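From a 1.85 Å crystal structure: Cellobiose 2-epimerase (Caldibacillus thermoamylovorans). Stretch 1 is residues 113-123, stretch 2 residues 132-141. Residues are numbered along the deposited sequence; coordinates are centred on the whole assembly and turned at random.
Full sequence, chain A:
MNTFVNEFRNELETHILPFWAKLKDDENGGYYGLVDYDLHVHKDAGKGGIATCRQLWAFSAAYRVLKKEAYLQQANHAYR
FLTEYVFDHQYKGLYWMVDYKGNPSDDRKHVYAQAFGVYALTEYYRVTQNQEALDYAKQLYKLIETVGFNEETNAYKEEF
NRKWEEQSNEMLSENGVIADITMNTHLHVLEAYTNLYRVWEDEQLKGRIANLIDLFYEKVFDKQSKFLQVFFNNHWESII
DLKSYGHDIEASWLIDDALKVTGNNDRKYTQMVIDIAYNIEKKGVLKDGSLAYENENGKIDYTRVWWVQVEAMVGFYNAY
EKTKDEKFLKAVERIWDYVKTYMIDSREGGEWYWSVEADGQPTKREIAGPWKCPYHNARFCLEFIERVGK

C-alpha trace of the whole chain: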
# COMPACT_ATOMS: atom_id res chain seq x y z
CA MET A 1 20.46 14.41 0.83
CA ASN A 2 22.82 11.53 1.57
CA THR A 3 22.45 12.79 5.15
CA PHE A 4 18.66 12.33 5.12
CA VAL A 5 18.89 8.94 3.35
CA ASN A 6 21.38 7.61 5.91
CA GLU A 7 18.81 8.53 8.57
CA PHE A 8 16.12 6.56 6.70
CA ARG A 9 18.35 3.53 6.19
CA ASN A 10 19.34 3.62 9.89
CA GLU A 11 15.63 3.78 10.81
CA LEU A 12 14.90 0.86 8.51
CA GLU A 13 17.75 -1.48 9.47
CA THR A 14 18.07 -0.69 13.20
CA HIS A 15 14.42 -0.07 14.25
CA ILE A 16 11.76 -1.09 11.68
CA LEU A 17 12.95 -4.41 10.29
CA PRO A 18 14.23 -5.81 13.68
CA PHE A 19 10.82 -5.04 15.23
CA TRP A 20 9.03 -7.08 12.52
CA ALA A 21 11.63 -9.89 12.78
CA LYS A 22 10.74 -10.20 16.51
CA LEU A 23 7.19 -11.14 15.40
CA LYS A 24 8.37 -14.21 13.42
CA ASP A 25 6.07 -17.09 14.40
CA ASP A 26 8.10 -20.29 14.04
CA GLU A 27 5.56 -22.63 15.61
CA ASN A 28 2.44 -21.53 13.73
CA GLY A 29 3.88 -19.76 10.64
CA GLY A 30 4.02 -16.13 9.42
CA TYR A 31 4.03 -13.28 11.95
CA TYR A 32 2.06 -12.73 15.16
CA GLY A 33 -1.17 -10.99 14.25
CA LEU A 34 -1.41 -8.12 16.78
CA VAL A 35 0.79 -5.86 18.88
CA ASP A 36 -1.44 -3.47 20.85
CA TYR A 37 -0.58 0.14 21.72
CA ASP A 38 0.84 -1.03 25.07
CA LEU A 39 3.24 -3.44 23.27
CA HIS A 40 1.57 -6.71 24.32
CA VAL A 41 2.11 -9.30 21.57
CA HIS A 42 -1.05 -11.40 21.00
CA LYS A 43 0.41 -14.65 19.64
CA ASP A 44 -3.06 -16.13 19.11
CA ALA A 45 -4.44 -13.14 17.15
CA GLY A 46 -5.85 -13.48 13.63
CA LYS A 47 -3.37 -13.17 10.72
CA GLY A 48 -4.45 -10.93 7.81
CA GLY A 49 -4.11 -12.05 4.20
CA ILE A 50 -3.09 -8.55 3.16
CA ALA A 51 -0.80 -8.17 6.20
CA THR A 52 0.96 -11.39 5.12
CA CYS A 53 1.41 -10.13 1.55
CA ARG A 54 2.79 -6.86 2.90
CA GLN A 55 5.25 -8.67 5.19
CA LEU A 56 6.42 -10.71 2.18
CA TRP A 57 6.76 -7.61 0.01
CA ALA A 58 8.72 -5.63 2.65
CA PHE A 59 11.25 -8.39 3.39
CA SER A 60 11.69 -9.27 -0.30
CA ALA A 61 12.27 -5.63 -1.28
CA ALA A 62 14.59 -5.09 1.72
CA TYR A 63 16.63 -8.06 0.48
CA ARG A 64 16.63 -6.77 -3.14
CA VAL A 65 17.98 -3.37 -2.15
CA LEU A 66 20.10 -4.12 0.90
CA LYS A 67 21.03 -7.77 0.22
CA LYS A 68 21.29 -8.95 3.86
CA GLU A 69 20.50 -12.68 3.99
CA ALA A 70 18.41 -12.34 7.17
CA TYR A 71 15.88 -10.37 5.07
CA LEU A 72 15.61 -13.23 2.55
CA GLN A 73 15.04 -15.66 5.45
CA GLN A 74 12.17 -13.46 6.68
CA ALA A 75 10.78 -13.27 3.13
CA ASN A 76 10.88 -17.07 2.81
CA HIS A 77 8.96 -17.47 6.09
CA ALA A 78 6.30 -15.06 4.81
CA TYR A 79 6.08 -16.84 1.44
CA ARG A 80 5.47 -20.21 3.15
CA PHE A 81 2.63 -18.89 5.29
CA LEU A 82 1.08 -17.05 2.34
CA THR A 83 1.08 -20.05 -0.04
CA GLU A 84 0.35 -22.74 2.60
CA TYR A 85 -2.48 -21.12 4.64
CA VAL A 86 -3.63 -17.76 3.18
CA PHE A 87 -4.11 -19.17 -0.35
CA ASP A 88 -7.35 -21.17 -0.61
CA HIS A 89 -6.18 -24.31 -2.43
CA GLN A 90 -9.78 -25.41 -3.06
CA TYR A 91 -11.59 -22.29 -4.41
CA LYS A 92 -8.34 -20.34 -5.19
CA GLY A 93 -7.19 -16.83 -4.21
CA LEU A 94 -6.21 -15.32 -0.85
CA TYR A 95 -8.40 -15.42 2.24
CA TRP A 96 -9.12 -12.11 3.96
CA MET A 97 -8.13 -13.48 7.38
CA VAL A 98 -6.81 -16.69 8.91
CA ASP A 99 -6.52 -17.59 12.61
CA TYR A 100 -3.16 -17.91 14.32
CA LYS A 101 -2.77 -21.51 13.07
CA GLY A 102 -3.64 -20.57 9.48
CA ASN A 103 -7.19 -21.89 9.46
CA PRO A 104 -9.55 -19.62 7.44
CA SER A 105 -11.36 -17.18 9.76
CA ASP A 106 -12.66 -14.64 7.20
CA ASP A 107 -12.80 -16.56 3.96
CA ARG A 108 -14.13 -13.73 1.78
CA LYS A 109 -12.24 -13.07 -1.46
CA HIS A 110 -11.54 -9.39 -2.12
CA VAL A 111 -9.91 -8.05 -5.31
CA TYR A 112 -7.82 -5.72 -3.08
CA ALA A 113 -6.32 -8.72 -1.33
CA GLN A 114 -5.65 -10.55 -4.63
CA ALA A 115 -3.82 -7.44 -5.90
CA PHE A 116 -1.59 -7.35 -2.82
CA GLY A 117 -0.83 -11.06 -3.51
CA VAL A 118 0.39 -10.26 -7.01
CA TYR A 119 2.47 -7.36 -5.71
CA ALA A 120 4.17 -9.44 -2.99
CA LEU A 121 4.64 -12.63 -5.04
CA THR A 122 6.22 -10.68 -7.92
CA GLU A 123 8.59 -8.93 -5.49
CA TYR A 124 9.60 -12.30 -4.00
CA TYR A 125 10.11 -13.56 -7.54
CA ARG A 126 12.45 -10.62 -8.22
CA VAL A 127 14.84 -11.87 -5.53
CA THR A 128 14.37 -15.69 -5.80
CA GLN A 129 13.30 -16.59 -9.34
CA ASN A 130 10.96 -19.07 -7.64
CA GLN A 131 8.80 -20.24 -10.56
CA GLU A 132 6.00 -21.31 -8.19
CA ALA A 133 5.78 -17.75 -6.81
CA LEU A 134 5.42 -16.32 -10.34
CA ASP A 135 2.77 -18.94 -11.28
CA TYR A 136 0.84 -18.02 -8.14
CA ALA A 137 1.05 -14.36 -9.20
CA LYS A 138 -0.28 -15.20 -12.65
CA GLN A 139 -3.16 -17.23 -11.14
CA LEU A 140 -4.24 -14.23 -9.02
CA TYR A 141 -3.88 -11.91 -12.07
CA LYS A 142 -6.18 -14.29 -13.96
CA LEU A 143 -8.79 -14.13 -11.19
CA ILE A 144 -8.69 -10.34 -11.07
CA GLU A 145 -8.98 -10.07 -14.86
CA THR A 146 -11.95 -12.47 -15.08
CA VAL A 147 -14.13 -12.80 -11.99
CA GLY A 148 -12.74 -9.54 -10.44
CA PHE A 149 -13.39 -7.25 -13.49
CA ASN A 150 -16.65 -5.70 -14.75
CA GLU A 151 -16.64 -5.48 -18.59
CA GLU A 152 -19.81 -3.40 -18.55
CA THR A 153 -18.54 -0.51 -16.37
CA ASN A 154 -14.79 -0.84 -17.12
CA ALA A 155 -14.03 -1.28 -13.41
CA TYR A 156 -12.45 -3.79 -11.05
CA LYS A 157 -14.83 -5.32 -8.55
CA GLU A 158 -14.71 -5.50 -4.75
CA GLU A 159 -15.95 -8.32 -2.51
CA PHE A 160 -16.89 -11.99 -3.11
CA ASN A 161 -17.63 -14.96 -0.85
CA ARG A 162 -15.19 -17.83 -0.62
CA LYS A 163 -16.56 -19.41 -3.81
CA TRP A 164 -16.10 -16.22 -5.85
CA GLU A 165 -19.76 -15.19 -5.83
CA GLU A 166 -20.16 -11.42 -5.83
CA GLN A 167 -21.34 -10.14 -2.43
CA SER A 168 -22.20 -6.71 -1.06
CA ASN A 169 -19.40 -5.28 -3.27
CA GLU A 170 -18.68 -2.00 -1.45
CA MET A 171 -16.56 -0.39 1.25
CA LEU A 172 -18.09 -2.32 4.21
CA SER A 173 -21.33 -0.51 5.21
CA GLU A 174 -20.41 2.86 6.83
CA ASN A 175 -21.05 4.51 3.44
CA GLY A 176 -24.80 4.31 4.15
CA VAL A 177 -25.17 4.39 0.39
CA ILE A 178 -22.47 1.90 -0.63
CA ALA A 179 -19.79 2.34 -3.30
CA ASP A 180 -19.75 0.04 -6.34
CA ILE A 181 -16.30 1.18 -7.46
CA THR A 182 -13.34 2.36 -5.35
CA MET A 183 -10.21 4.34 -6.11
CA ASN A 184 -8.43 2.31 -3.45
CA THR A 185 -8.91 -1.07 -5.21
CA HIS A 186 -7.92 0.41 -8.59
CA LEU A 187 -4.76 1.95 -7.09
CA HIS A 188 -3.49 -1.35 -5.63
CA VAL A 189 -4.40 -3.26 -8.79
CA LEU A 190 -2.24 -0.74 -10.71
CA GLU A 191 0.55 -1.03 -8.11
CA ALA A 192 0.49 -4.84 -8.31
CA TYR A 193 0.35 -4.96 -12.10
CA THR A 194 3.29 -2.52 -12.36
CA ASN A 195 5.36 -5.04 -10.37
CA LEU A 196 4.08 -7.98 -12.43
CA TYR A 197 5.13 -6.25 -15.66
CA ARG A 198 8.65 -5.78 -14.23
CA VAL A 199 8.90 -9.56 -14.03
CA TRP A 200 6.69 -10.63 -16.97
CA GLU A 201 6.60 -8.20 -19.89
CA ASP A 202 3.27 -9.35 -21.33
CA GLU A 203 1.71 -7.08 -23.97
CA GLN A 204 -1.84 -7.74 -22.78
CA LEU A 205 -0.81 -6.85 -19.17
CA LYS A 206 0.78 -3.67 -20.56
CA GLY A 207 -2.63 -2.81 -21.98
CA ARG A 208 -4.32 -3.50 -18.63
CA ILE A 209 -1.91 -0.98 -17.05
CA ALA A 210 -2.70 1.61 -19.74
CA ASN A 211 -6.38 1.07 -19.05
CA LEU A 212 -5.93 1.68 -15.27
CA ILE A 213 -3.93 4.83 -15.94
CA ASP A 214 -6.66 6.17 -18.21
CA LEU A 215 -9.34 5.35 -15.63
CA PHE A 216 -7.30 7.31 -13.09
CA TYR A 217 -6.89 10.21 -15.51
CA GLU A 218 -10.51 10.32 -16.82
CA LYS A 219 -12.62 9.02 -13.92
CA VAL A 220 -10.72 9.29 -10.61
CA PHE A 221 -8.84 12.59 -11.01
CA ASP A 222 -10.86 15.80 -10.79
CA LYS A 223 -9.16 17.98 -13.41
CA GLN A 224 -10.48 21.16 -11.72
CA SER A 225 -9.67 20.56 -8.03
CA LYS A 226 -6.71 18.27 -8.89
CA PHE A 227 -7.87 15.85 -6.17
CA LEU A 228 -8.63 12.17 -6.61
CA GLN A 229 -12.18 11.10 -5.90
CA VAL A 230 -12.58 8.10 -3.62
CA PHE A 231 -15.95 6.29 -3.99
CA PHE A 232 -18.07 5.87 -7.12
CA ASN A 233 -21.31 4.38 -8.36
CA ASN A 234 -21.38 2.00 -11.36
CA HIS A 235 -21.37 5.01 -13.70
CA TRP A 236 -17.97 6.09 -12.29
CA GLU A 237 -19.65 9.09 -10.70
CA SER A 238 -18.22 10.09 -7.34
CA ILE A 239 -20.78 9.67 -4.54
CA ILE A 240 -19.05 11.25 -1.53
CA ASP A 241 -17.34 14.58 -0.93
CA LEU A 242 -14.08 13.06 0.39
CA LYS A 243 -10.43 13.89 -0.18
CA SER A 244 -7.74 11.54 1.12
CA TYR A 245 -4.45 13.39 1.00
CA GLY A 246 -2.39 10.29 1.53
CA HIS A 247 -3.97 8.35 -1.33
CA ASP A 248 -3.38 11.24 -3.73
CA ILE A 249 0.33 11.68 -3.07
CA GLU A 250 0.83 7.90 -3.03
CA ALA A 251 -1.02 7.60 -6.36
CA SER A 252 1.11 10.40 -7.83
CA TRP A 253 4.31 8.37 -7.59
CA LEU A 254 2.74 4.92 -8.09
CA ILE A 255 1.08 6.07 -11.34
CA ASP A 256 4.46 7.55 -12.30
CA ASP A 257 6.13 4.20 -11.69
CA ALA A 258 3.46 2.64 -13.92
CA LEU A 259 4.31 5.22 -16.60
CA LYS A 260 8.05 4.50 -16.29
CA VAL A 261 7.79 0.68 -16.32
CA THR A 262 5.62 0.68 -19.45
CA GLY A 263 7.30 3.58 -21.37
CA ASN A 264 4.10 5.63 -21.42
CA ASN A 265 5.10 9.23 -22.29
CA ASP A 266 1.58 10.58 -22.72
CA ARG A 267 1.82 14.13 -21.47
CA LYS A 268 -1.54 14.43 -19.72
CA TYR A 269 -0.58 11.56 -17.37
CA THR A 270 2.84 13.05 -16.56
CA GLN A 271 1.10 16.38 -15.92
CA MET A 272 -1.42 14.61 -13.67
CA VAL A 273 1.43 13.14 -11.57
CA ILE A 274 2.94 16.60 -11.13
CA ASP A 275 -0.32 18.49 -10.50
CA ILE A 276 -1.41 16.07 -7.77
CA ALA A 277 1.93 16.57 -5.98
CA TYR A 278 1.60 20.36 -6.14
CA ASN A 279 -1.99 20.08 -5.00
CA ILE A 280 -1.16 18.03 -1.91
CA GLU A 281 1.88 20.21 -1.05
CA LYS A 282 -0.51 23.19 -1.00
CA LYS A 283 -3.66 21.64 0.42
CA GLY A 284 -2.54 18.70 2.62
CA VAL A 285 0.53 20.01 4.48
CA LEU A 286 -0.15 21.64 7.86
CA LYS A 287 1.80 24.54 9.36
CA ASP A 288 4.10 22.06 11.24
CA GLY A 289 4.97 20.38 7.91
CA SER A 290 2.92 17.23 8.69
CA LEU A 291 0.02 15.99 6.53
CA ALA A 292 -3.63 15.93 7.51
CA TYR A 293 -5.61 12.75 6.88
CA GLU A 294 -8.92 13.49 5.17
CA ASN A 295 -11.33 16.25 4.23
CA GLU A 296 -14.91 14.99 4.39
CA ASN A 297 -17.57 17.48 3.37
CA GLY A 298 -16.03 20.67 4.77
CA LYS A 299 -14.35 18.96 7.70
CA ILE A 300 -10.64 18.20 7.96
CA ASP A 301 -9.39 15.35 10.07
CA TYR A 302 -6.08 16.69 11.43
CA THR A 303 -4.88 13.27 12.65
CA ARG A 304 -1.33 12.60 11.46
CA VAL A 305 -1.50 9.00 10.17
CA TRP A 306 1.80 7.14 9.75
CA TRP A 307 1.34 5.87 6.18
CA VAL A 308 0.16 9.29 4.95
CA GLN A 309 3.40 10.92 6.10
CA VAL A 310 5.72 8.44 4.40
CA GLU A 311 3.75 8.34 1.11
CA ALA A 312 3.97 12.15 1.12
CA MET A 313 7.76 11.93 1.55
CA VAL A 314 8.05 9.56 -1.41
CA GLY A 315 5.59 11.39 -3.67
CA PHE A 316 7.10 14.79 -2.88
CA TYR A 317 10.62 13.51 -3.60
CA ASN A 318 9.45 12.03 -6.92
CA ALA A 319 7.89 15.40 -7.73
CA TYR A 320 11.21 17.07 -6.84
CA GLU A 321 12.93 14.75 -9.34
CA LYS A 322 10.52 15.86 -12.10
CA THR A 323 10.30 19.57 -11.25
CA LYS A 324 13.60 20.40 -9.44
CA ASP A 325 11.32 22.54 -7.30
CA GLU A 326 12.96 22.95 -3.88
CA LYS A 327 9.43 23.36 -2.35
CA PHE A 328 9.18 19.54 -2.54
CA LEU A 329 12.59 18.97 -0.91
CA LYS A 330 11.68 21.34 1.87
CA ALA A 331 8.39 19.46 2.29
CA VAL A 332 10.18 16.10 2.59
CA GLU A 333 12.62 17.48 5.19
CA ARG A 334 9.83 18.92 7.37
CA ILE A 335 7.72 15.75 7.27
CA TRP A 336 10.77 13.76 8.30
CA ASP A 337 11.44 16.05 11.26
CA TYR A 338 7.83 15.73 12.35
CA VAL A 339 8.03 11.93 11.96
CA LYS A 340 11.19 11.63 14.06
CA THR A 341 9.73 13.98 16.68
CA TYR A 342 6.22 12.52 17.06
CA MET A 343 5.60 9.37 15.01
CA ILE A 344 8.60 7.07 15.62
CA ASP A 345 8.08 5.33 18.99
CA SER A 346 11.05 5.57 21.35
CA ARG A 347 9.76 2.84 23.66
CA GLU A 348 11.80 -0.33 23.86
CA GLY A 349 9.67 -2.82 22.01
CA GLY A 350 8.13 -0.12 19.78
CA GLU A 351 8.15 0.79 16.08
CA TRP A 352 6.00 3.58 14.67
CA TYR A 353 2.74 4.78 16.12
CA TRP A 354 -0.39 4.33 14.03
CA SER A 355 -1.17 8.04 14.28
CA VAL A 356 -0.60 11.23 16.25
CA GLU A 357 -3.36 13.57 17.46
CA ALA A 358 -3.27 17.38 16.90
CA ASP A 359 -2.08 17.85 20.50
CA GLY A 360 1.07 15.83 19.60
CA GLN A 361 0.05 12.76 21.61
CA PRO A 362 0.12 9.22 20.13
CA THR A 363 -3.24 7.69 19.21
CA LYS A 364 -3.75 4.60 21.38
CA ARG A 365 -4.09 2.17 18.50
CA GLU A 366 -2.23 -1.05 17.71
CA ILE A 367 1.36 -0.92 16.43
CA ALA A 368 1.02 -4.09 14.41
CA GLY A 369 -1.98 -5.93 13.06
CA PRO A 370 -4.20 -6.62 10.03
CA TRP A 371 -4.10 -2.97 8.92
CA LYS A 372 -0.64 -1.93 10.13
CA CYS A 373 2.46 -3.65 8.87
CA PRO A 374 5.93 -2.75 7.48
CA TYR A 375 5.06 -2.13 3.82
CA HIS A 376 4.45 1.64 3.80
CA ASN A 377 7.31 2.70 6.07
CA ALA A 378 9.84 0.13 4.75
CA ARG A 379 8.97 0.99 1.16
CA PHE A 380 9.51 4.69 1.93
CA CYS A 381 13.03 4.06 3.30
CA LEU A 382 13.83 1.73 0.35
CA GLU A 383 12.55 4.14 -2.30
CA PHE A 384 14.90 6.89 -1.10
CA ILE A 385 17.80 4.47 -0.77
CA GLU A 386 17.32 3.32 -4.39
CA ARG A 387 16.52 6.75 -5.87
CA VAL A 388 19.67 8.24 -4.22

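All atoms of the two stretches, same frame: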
# COMPACT_ATOMS: atom_id res chain seq x y z
N ALA A 113 -7.24 -7.75 -1.88
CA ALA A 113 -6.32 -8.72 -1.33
C ALA A 113 -5.58 -9.46 -2.44
O ALA A 113 -4.39 -9.73 -2.30
CB ALA A 113 -7.06 -9.62 -0.35
N GLN A 114 -6.27 -9.81 -3.54
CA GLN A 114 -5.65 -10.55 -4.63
C GLN A 114 -4.56 -9.69 -5.26
O GLN A 114 -3.48 -10.19 -5.58
CB GLN A 114 -6.65 -11.04 -5.68
CG GLN A 114 -7.91 -11.70 -5.14
CD GLN A 114 -7.67 -12.68 -4.01
OE1 GLN A 114 -6.84 -13.59 -4.10
NE2 GLN A 114 -8.39 -12.51 -2.91
N ALA A 115 -4.82 -8.39 -5.40
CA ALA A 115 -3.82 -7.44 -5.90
C ALA A 115 -2.55 -7.45 -5.05
O ALA A 115 -1.43 -7.60 -5.58
CB ALA A 115 -4.41 -6.05 -6.00
N PHE A 116 -2.71 -7.29 -3.73
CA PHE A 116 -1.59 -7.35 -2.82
C PHE A 116 -0.82 -8.67 -2.97
O PHE A 116 0.39 -8.66 -2.85
CB PHE A 116 -2.00 -7.03 -1.37
CG PHE A 116 -1.69 -5.55 -1.10
CD1 PHE A 116 -0.38 -5.14 -0.98
CD2 PHE A 116 -2.69 -4.60 -1.07
CE1 PHE A 116 -0.05 -3.79 -0.83
CE2 PHE A 116 -2.37 -3.24 -0.93
CZ PHE A 116 -1.06 -2.84 -0.81
N GLY A 117 -1.50 -9.78 -3.26
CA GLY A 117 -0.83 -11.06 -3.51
C GLY A 117 0.10 -11.00 -4.72
O GLY A 117 1.28 -11.36 -4.62
N VAL A 118 -0.42 -10.44 -5.81
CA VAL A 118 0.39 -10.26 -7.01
C VAL A 118 1.61 -9.40 -6.73
O VAL A 118 2.74 -9.76 -7.11
CB VAL A 118 -0.47 -9.66 -8.13
CG1 VAL A 118 0.37 -9.18 -9.31
CG2 VAL A 118 -1.55 -10.64 -8.55
N TYR A 119 1.39 -8.27 -6.03
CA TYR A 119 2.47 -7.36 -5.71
C TYR A 119 3.57 -8.05 -4.91
O TYR A 119 4.76 -7.87 -5.18
CB TYR A 119 1.89 -6.19 -4.91
CG TYR A 119 2.82 -5.01 -4.66
CD1 TYR A 119 3.52 -4.40 -5.70
CD2 TYR A 119 2.98 -4.49 -3.40
CE1 TYR A 119 4.33 -3.29 -5.49
CE2 TYR A 119 3.81 -3.40 -3.16
CZ TYR A 119 4.47 -2.78 -4.21
OH TYR A 119 5.26 -1.70 -3.94
N ALA A 120 3.19 -8.81 -3.87
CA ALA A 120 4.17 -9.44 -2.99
C ALA A 120 4.88 -10.63 -3.64
O ALA A 120 6.10 -10.80 -3.48
CB ALA A 120 3.51 -9.83 -1.71
N LEU A 121 4.12 -11.43 -4.39
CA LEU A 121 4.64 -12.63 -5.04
C LEU A 121 5.62 -12.24 -6.14
O LEU A 121 6.65 -12.89 -6.30
CB LEU A 121 3.49 -13.47 -5.58
CG LEU A 121 2.67 -14.25 -4.54
CD1 LEU A 121 1.37 -14.68 -5.14
CD2 LEU A 121 3.43 -15.44 -4.00
N THR A 122 5.32 -11.16 -6.89
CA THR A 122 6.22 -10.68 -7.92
C THR A 122 7.50 -10.14 -7.28
O THR A 122 8.58 -10.45 -7.77
CB THR A 122 5.53 -9.70 -8.87
OG1 THR A 122 5.00 -8.57 -8.18
CG2 THR A 122 4.41 -10.37 -9.63
N GLU A 123 7.40 -9.44 -6.15
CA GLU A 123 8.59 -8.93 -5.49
C GLU A 123 9.47 -10.09 -5.01
O GLU A 123 10.70 -10.06 -5.13
CB GLU A 123 8.22 -8.03 -4.32
CG GLU A 123 9.38 -7.20 -3.77
CD GLU A 123 9.90 -6.14 -4.74
OE1 GLU A 123 9.27 -5.81 -5.76
OE2 GLU A 123 11.02 -5.68 -4.44
N GLU A 132 7.28 -21.09 -8.84
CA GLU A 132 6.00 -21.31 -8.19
C GLU A 132 5.38 -19.95 -7.81
O GLU A 132 4.20 -19.69 -8.08
CB GLU A 132 6.32 -22.20 -7.00
CG GLU A 132 5.08 -22.64 -6.23
CD GLU A 132 5.41 -23.31 -4.91
OE1 GLU A 132 5.77 -22.63 -3.89
OE2 GLU A 132 5.33 -24.56 -4.95
N ALA A 133 6.21 -19.07 -7.24
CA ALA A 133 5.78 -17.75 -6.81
C ALA A 133 5.20 -16.98 -8.00
O ALA A 133 4.14 -16.37 -7.88
CB ALA A 133 6.94 -17.00 -6.17
N LEU A 134 5.88 -17.05 -9.16
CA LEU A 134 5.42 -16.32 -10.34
C LEU A 134 4.12 -16.91 -10.87
O LEU A 134 3.23 -16.15 -11.28
CB LEU A 134 6.50 -16.27 -11.43
CG LEU A 134 6.07 -15.64 -12.76
CD1 LEU A 134 5.58 -14.21 -12.55
CD2 LEU A 134 7.17 -15.66 -13.82
N ASP A 135 4.00 -18.25 -10.88
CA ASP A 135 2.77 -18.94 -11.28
C ASP A 135 1.60 -18.53 -10.39
O ASP A 135 0.47 -18.38 -10.82
CB ASP A 135 2.93 -20.45 -11.17
CG ASP A 135 1.70 -21.28 -11.53
OD1 ASP A 135 1.23 -21.18 -12.69
OD2 ASP A 135 1.20 -22.02 -10.64
N TYR A 136 1.87 -18.45 -9.09
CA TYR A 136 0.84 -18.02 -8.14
C TYR A 136 0.38 -16.62 -8.52
O TYR A 136 -0.82 -16.36 -8.57
CB TYR A 136 1.41 -18.15 -6.73
CG TYR A 136 1.22 -19.50 -6.06
CD1 TYR A 136 -0.03 -20.10 -6.00
CD2 TYR A 136 2.28 -20.14 -5.42
CE1 TYR A 136 -0.21 -21.32 -5.36
CE2 TYR A 136 2.11 -21.35 -4.77
CZ TYR A 136 0.86 -21.95 -4.73
OH TYR A 136 0.67 -23.12 -4.06
N ALA A 137 1.35 -15.74 -8.83
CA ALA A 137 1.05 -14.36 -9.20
C ALA A 137 0.15 -14.31 -10.43
O ALA A 137 -0.89 -13.64 -10.45
CB ALA A 137 2.33 -13.58 -9.42
N LYS A 138 0.51 -15.11 -11.44
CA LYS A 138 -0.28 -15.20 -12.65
C LYS A 138 -1.68 -15.76 -12.37
O LYS A 138 -2.63 -15.27 -12.97
CB LYS A 138 0.44 -16.00 -13.74
CG LYS A 138 1.75 -15.37 -14.20
CD LYS A 138 2.33 -16.03 -15.45
CE LYS A 138 3.76 -15.68 -15.71
NZ LYS A 138 4.28 -16.43 -16.85
N GLN A 139 -1.82 -16.76 -11.49
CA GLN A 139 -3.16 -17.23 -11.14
C GLN A 139 -4.03 -16.10 -10.56
O GLN A 139 -5.21 -15.98 -10.88
CB GLN A 139 -3.19 -18.37 -10.12
CG GLN A 139 -2.64 -19.69 -10.64
CD GLN A 139 -2.72 -20.78 -9.60
OE1 GLN A 139 -3.77 -20.97 -8.96
NE2 GLN A 139 -1.61 -21.47 -9.39
N LEU A 140 -3.47 -15.30 -9.64
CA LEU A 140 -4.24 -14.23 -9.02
C LEU A 140 -4.60 -13.18 -10.07
O LEU A 140 -5.71 -12.69 -10.06
CB LEU A 140 -3.46 -13.63 -7.86
CG LEU A 140 -3.09 -14.60 -6.73
CD1 LEU A 140 -2.26 -13.94 -5.63
CD2 LEU A 140 -4.36 -15.19 -6.17
N TYR A 141 -3.64 -12.82 -10.94
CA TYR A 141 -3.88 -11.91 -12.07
C TYR A 141 -5.08 -12.40 -12.88
O TYR A 141 -5.99 -11.64 -13.21
CB TYR A 141 -2.58 -11.80 -12.88
CG TYR A 141 -2.71 -11.15 -14.25
CD1 TYR A 141 -3.11 -9.82 -14.39
CD2 TYR A 141 -2.46 -11.87 -15.43
CE1 TYR A 141 -3.27 -9.24 -15.63
CE2 TYR A 141 -2.60 -11.29 -16.68
CZ TYR A 141 -2.98 -9.96 -16.78
OH TYR A 141 -3.16 -9.38 -18.00

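Two nearly antiparallel helices, 113-123 and 132-141, pack through an apolar seam in which one leucine from each helix sits as a knob in a hole of the other. The axes approach to 8.4 Å with 159° between their N-to-C directions, and the contact buries 423 Å² in total without any hydrogen bond crossing it. Backbones run closest at the middle, where V118 CA lies 4.7 Å from A137 CA, the closest of the CA pairs in register between the two helices. L121 points toward the second helix and fills the hole formed by A133, Y136, A137 and L140. L121 CB lies 4.0 Å from A137 CB, while L121 CD1 reaches Y136 CB at 3.8 Å and L121 CD2 approaches A133 CB at 4.4 Å. L140 answers from the other helix, also pointing toward its partner, and sits among Q114, G117, V118 and L121. The two knobs touch each other, L121 CD1 to L140 CD1 at 3.7 Å, so the two holes adjoin. G117 makes room for L140: its CA is 3.9 Å from L140 CD1, and an ideal CB on this glycine would lie only 2.6 Å from that same methyl, a clash. V118, set sideways with chi1 in the t well, lays CG2 against L140 CB and against A137 O, both at 3.6 Å, so part of this packing is side chain on backbone. At one end of the seam Q114 OE1 comes within 3.6 Å of L140 CD2; this is plain van der Waals contact, and the amide's polar atoms find hydrogen bonds elsewhere in the structure. Toward the other end T122 contributes its methyl, with CG2 3.8 Å from A137 CB. Y136 meets L121 through its CB, but the end of its side chain leads away from the first helix.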